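Local coordinates for choline binding protein PCPA (Streptococcus pneumoniae, PDB 4CP6) that probably attaches to choline in the pneumococcal cell wall, presenting a leucine-rich repeat domain at the bacterial surface, and is a pneumococcal vaccine antigen, at residues A[351-354]-A[355-358]; A[376-379]-A[380-384]; A[397-400]-A[401-405]. All coordinates share one frame; numbering follows the deposited sequence.

Interaction 1. Residues A[351-354]-A[355-358]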
loop_
_atom_site.group_PDB
_atom_site.type_symbol
_atom_site.label_atom_id
_atom_site.label_comp_id
_atom_site.label_asym_id
_atom_site.label_seq_id
_atom_site.Cartn_x
_atom_site.Cartn_y
_atom_site.Cartn_z
ATOM N N SER A 351 -17.548 -25.852 -6.680
ATOM C CA SER A 351 -17.734 -24.931 -7.785
ATOM C C SER A 351 -16.430 -24.169 -7.934
ATOM O O SER A 351 -15.941 -23.588 -6.960
ATOM C CB SER A 351 -18.893 -23.989 -7.487
ATOM O OG SER A 351 -19.035 -23.026 -8.515
ATOM N N LEU A 352 -15.827 -24.240 -9.119
ATOM C CA LEU A 352 -14.572 -23.536 -9.369
ATOM C C LEU A 352 -14.847 -22.351 -10.244
ATOM O O LEU A 352 -15.414 -22.511 -11.336
ATOM C CB LEU A 352 -13.505 -24.438 -9.965
ATOM C CG LEU A 352 -13.192 -25.720 -9.186
ATOM C CD1 LEU A 352 -12.106 -26.495 -9.875
ATOM C CD2 LEU A 352 -12.744 -25.403 -7.758
ATOM N N PRO A 353 -14.513 -21.140 -9.767
ATOM C CA PRO A 353 -14.855 -19.941 -10.530
ATOM C C PRO A 353 -13.964 -19.674 -11.722
ATOM O O PRO A 353 -12.930 -20.327 -11.918
ATOM C CB PRO A 353 -14.734 -18.830 -9.485
ATOM C CG PRO A 353 -13.652 -19.302 -8.581
ATOM C CD PRO A 353 -13.820 -20.799 -8.504
ATOM N N SER A 354 -14.337 -18.659 -12.512
ATOM C CA SER A 354 -13.531 -18.222 -13.621
ATOM C C SER A 354 -12.207 -17.716 -13.077
ATOM O O SER A 354 -12.150 -17.146 -11.974
ATOM C CB SER A 354 -14.221 -17.044 -14.304
ATOM O OG SER A 354 -15.373 -17.520 -14.983
ATOM N N PHE A 355 -11.143 -17.867 -13.861
ATOM C CA PHE A 355 -9.820 -17.292 -13.558
ATOM C C PHE A 355 -9.199 -17.832 -12.269
ATOM O O PHE A 355 -8.397 -17.150 -11.617
ATOM C CB PHE A 355 -9.898 -15.747 -13.519
ATOM C CG PHE A 355 -10.509 -15.149 -14.770
ATOM C CD1 PHE A 355 -9.940 -15.373 -16.013
ATOM C CD2 PHE A 355 -11.677 -14.406 -14.699
ATOM C CE1 PHE A 355 -10.501 -14.820 -17.167
ATOM C CE2 PHE A 355 -12.251 -13.864 -15.858
ATOM C CZ PHE A 355 -11.652 -14.071 -17.076
ATOM N N PHE A 356 -9.514 -19.065 -11.925
ATOM C CA PHE A 356 -9.037 -19.718 -10.714
ATOM C C PHE A 356 -7.535 -19.986 -10.714
ATOM O O PHE A 356 -6.835 -19.657 -9.736
ATOM C CB PHE A 356 -9.825 -21.007 -10.565
ATOM C CG PHE A 356 -9.575 -21.833 -9.335
ATOM C CD1 PHE A 356 -9.985 -21.386 -8.081
ATOM C CD2 PHE A 356 -9.046 -23.119 -9.441
ATOM C CE1 PHE A 356 -9.827 -22.195 -6.942
ATOM C CE2 PHE A 356 -8.891 -23.924 -8.308
ATOM C CZ PHE A 356 -9.296 -23.453 -7.074
ATOM N N LEU A 357 -7.011 -20.549 -11.832
ATOM C CA LEU A 357 -5.606 -20.931 -11.889
ATOM C C LEU A 357 -5.076 -20.624 -13.272
ATOM O O LEU A 357 -5.685 -21.034 -14.273
ATOM C CB LEU A 357 -5.497 -22.398 -11.509
ATOM C CG LEU A 357 -4.105 -22.985 -11.537
ATOM C CD1 LEU A 357 -3.169 -22.283 -10.515
ATOM C CD2 LEU A 357 -4.140 -24.463 -11.280
ATOM N N SER A 358 -3.994 -19.846 -13.346
ATOM C CA SER A 358 -3.487 -19.370 -14.628
ATOM C C SER A 358 -2.056 -18.886 -14.466
ATOM O O SER A 358 -1.478 -18.908 -13.368
ATOM C CB SER A 358 -4.359 -18.221 -15.165
ATOM O OG SER A 358 -4.326 -17.110 -14.276
#
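Leu352 and Phe356 meet through their side chains on the inner side of a tight bend, and this apolar contact illustrates how a solenoid folds its hydrophobic residues together at a corner. Methyl CD2 of Leu352 lies over one face of the Phe356 ring, off its centre, with its closest approach of 4.0 Å to CZ. Pro353 adds a second contact: its ring carbon CD comes within 3.9 Å of Phe356 CD1, approaching obliquely. The aromatic ring thus rests against two consecutive residues of the incoming chain. The first torsion of Phe356 makes this possible, since CG stands opposite the backbone nitrogen (chi1 -176°) and the ring is carried back toward Leu352 and Pro353.

The bend itself is a matter of backbone geometry. Pro353 to Phe356 form a type II beta turn in which Phe355 takes the third position with a positive phi of 63°, a left-handed conformation. No hydrogen bond crosses between 351-354 and 355-358; Pro353 O instead packs 3.5 Å from Phe356 CB.

The polar groups of the bend look to the next coil. Ser354 OG is hydrogen-bonded to Asp381 OD1, Phe355 shares a backbone bond with Asp381, and the carbonyl oxygens of Leu352 and Pro353 both lie within hydrogen-bonding reach of Thr382 OG1, whose single proton they must share. On the preceding coil, the Phe355 ring stacks on His332, while Phe356 meets Phe329 edge-to-face. A short, weakly bonded strand, 351-352, followed by a turn and a second short strand, 357-358, with leucine and phenylalanine facing inward, is the corner of one coil in a BspA-type leucine-rich repeat solenoid.

Interaction 2. Residues A[376-379]-A[380-384]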
loop_
_atom_site.group_PDB
_atom_site.type_symbol
_atom_site.label_atom_id
_atom_site.label_comp_id
_atom_site.label_asym_id
_atom_site.label_seq_id
_atom_site.Cartn_x
_atom_site.Cartn_y
_atom_site.Cartn_z
ATOM N N PHE A 376 -20.953 -30.803 -9.250
ATOM C CA PHE A 376 -19.628 -30.165 -9.388
ATOM C C PHE A 376 -19.568 -29.313 -10.644
ATOM O O PHE A 376 -19.905 -29.802 -11.717
ATOM C CB PHE A 376 -18.538 -31.249 -9.456
ATOM C CG PHE A 376 -17.137 -30.685 -9.390
ATOM C CD1 PHE A 376 -16.574 -30.324 -8.175
ATOM C CD2 PHE A 376 -16.396 -30.487 -10.544
ATOM C CE1 PHE A 376 -15.300 -29.772 -8.111
ATOM C CE2 PHE A 376 -15.111 -29.950 -10.471
ATOM C CZ PHE A 376 -14.588 -29.574 -9.262
ATOM N N SER A 377 -19.095 -28.060 -10.531
ATOM C CA SER A 377 -19.031 -27.198 -11.693
ATOM C C SER A 377 -17.682 -26.508 -11.897
ATOM O O SER A 377 -16.988 -26.128 -10.940
ATOM C CB SER A 377 -20.164 -26.179 -11.655
ATOM O OG SER A 377 -19.984 -25.248 -10.606
ATOM N N VAL A 378 -17.350 -26.310 -13.176
ATOM C CA VAL A 378 -16.115 -25.698 -13.677
ATOM C C VAL A 378 -16.563 -24.803 -14.834
ATOM O O VAL A 378 -17.472 -25.187 -15.590
ATOM C CB VAL A 378 -15.166 -26.820 -14.213
ATOM C CG1 VAL A 378 -13.902 -26.259 -14.854
ATOM C CG2 VAL A 378 -14.799 -27.805 -13.099
ATOM N N LYS A 379 -15.906 -23.655 -15.014
ATOM C CA LYS A 379 -16.180 -22.803 -16.172
ATOM C C LYS A 379 -15.102 -23.042 -17.202
ATOM O O LYS A 379 -14.013 -23.554 -16.872
ATOM C CB LYS A 379 -16.193 -21.307 -15.781
ATOM C CG LYS A 379 -17.266 -20.919 -14.748
ATOM C CD LYS A 379 -18.686 -21.071 -15.290
ATOM C CE LYS A 379 -19.686 -20.218 -14.543
ATOM N NZ LYS A 379 -21.091 -20.575 -14.889
ATOM N N LYS A 380 -15.352 -22.626 -18.454
ATOM C CA LYS A 380 -14.346 -22.829 -19.481
ATOM C C LYS A 380 -13.072 -22.014 -19.252
ATOM O O LYS A 380 -12.017 -22.363 -19.780
ATOM C CB LYS A 380 -14.917 -22.568 -20.867
ATOM C CG LYS A 380 -15.778 -23.754 -21.286
ATOM C CD LYS A 380 -16.371 -23.553 -22.643
ATOM C CE LYS A 380 -17.214 -24.739 -23.036
ATOM N NZ LYS A 380 -18.107 -24.356 -24.172
ATOM N N ASP A 381 -13.161 -20.949 -18.430
ATOM C CA ASP A 381 -11.988 -20.149 -18.093
ATOM C C ASP A 381 -11.540 -20.337 -16.652
ATOM O O ASP A 381 -10.763 -19.524 -16.147
ATOM C CB ASP A 381 -12.195 -18.665 -18.447
ATOM C CG ASP A 381 -13.390 -18.049 -17.778
ATOM O OD1 ASP A 381 -14.026 -18.728 -16.954
ATOM O OD2 ASP A 381 -13.662 -16.859 -18.039
ATOM N N THR A 382 -12.001 -21.404 -15.968
ATOM C CA THR A 382 -11.507 -21.687 -14.616
ATOM C C THR A 382 -9.990 -21.936 -14.674
ATOM O O THR A 382 -9.229 -21.374 -13.871
ATOM C CB THR A 382 -12.234 -22.910 -14.064
ATOM O OG1 THR A 382 -13.598 -22.558 -13.813
ATOM C CG2 THR A 382 -11.603 -23.437 -12.775
ATOM N N PHE A 383 -9.569 -22.800 -15.601
ATOM C CA PHE A 383 -8.168 -23.176 -15.759
ATOM C C PHE A 383 -7.589 -22.666 -17.055
ATOM O O PHE A 383 -8.224 -22.774 -18.120
ATOM C CB PHE A 383 -8.063 -24.720 -15.776
ATOM C CG PHE A 383 -8.446 -25.358 -14.466
ATOM C CD1 PHE A 383 -7.600 -25.291 -13.366
ATOM C CD2 PHE A 383 -9.641 -26.066 -14.338
ATOM C CE1 PHE A 383 -7.966 -25.868 -12.147
ATOM C CE2 PHE A 383 -9.976 -26.694 -13.133
ATOM C CZ PHE A 383 -9.136 -26.590 -12.048
ATOM N N ALA A 384 -6.367 -22.162 -16.994
ATOM C CA ALA A 384 -5.560 -21.840 -18.156
ATOM C C ALA A 384 -4.198 -22.388 -17.777
ATOM O O ALA A 384 -3.346 -21.693 -17.187
ATOM C CB ALA A 384 -5.510 -20.342 -18.419
HETATM O O HOH W 1 -11.417 -24.643 -17.050
#
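Lys379 and Thr382 hold each other through two hydrogen bonds that run in opposite senses. The backbone N of Lys379 donates to Thr382 OG1 over 2.8 Å, with an N-H...O angle of 154°, and Thr382 N returns a bond of 3.1 Å to Lys379 O. The second closes a type I beta turn from Lys379 to Thr382; it is nearly straight at hydrogen (166°), yet its donor stands above the carbonyl plane. With chi1 of Thr382 at -70°, OG1 sits beside its own backbone N and faces the start of the turn. Water 1 adds a third link, donating to Lys379 O at 2.8 Å and accepting from Phe383 N at 3.0 Å, so that Lys379 O receives two donors.

Apolar packing lies on the inner side. Val378 CG1 reaches Thr382 CB at 3.8 Å, the two side chains crossing at about a right angle, and more loosely approaches Phe383 CD2 at 4.3 Å. A separate van der Waals contact brings Asp381 OD1 to 3.6 Å from Lys379 CB.

Ser354 holds the polar end of Asp381, and Thr382 OG1, an acceptor from Lys379 N, turns its own proton toward carbonyls of the preceding coil. A short, weakly bonded strand, 377-378, leading into a type I turn whose last residue, Thr382, bonds back to Lys379 and across to the previous coil is here the corner of a leucine-rich repeat.

Interaction 3. Residues A[397-400]-A[401-405]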
loop_
_atom_site.group_PDB
_atom_site.type_symbol
_atom_site.label_atom_id
_atom_site.label_comp_id
_atom_site.label_asym_id
_atom_site.label_seq_id
_atom_site.Cartn_x
_atom_site.Cartn_y
_atom_site.Cartn_z
ATOM N N HIS A 397 -18.268 -38.602 -13.430
ATOM C CA HIS A 397 -19.017 -37.369 -13.707
ATOM C C HIS A 397 -18.089 -36.155 -13.597
ATOM O O HIS A 397 -18.101 -35.301 -14.485
ATOM C CB HIS A 397 -20.234 -37.183 -12.795
ATOM C CG HIS A 397 -20.941 -35.876 -13.012
ATOM N ND1 HIS A 397 -21.478 -35.544 -14.247
ATOM C CD2 HIS A 397 -21.105 -34.826 -12.169
ATOM C CE1 HIS A 397 -21.998 -34.335 -14.103
ATOM N NE2 HIS A 397 -21.805 -33.865 -12.867
ATOM N N ILE A 398 -17.265 -36.089 -12.541
ATOM C CA ILE A 398 -16.348 -34.944 -12.427
ATOM C C ILE A 398 -15.330 -34.934 -13.593
ATOM O O ILE A 398 -15.054 -33.871 -14.148
ATOM C CB ILE A 398 -15.742 -34.892 -11.030
ATOM C CG1 ILE A 398 -16.868 -34.480 -10.058
ATOM C CG2 ILE A 398 -14.552 -33.887 -10.966
ATOM C CD1 ILE A 398 -16.557 -34.682 -8.552
ATOM N N LYS A 399 -14.864 -36.121 -14.052
ATOM C CA LYS A 399 -14.005 -36.204 -15.227
ATOM C C LYS A 399 -14.768 -35.643 -16.441
ATOM O O LYS A 399 -14.184 -34.903 -17.235
ATOM C CB LYS A 399 -13.568 -37.680 -15.457
ATOM C CG LYS A 399 -12.813 -37.904 -16.759
ATOM C CD LYS A 399 -12.080 -39.240 -16.755
ATOM C CE LYS A 399 -11.311 -39.466 -18.033
ATOM N NZ LYS A 399 -10.361 -40.595 -17.853
ATOM N N ASP A 400 -16.065 -35.990 -16.592
ATOM C CA ASP A 400 -16.866 -35.487 -17.720
ATOM C C ASP A 400 -16.976 -33.974 -17.677
ATOM O O ASP A 400 -16.896 -33.300 -18.708
ATOM C CB ASP A 400 -18.285 -36.092 -17.726
ATOM C CG ASP A 400 -18.346 -37.588 -17.958
ATOM O OD1 ASP A 400 -17.364 -38.150 -18.491
ATOM O OD2 ASP A 400 -19.387 -38.188 -17.627
ATOM N N VAL A 401 -17.187 -33.426 -16.473
ATOM C CA VAL A 401 -17.272 -31.967 -16.325
ATOM C C VAL A 401 -15.929 -31.325 -16.731
ATOM O O VAL A 401 -15.898 -30.348 -17.516
ATOM C CB VAL A 401 -17.677 -31.599 -14.879
ATOM C CG1 VAL A 401 -17.465 -30.106 -14.630
ATOM C CG2 VAL A 401 -19.128 -32.008 -14.606
ATOM N N LEU A 402 -14.817 -31.870 -16.255
ATOM C CA LEU A 402 -13.508 -31.330 -16.668
ATOM C C LEU A 402 -13.276 -31.436 -18.166
ATOM O O LEU A 402 -12.899 -30.444 -18.789
ATOM C CB LEU A 402 -12.362 -32.025 -15.952
ATOM C CG LEU A 402 -12.129 -31.644 -14.514
ATOM C CD1 LEU A 402 -11.053 -32.524 -13.916
ATOM C CD2 LEU A 402 -11.702 -30.141 -14.382
ATOM N N LYS A 403 -13.521 -32.615 -18.775
ATOM C CA LYS A 403 -13.316 -32.773 -20.208
ATOM C C LYS A 403 -14.131 -31.786 -21.027
ATOM O O LYS A 403 -13.693 -31.362 -22.100
ATOM C CB LYS A 403 -13.710 -34.178 -20.660
ATOM C CG LYS A 403 -12.729 -35.260 -20.245
ATOM C CD LYS A 403 -13.277 -36.656 -20.550
ATOM C CE LYS A 403 -12.920 -37.159 -21.931
ATOM N NZ LYS A 403 -13.171 -38.620 -22.062
ATOM N N SER A 404 -15.341 -31.463 -20.547
ATOM C CA SER A 404 -16.221 -30.580 -21.277
ATOM C C SER A 404 -15.803 -29.103 -21.177
ATOM O O SER A 404 -16.141 -28.310 -22.057
ATOM C CB SER A 404 -17.639 -30.744 -20.761
ATOM O OG SER A 404 -18.529 -29.943 -21.508
ATOM N N ASN A 405 -15.060 -28.724 -20.123
ATOM C CA ASN A 405 -14.723 -27.321 -19.859
ATOM C C ASN A 405 -13.266 -26.966 -20.021
ATOM O O ASN A 405 -12.970 -25.783 -20.245
ATOM C CB ASN A 405 -15.217 -26.933 -18.473
ATOM C CG ASN A 405 -16.722 -26.997 -18.407
ATOM O OD1 ASN A 405 -17.330 -27.975 -17.898
ATOM N ND2 ASN A 405 -17.361 -26.037 -19.018
#
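Val401 and His397 lie one turn apart on the helix 396-405, the helical link of a beta-alpha-beta unit between strands 390-393 and 412-414. His397 has CG opposite its backbone nitrogen (chi1 176°), which swings the imidazole along the helix until one face lies against Val401 CG2. The methyl sits 3.9 Å from the ring centroid and 25° off its normal, a CH-pi contact displaced toward the CE1 and NE2 side.

Lys399 and Lys403 form a second pair spaced four residues apart, their aliphatic parts touching where Lys399 CG meets Lys403 CD at 4.0 Å. Lys399 is extended and hydrogen-bonds through NZ to Ile412 O, whereas Lys403 bends at chi3 (90°). Their NZ atoms end 5.4 Å apart; Asp400 OD1, 5.5 Å from Lys403 NZ, may temper the like charges. Leu402 faces the protein instead, packing on Phe391, Val393 and Val378.

Backbone bonds from residue i+4 back to i set this spacing, the Lys403 N to Lys399 O bond being 2.8 Å long. The Val401 N to His397 O bond, 2.9 Å, anchors the first pair, and the same methyl that covers the imidazole, Val401 CG2, also lies 3.5 Å from His397 O.

In the fold
The three contacts follow one another along the chain and step toward the C-terminal end of the solenoid. Interactions 1 and 2 occupy equivalent corners of successive coils: their centres are about 6 Å apart, and strands 351-352 and 377-378 pair in parallel. Between them Leu352 CD1 packs on Phe383 CZ at 3.7 Å. Interaction 3 lies on the helix 396-405, its centre about 10 Å from that of interaction 2 and about 15 Å from that of interaction 1, which it does not touch. Ile398 and Val401 pack against Phe376 and Val378, so the helix lies beside strand 377-378 on this side, while strands 390-393 and 412-414 continue the other sheet, consistent with an end to the repeats.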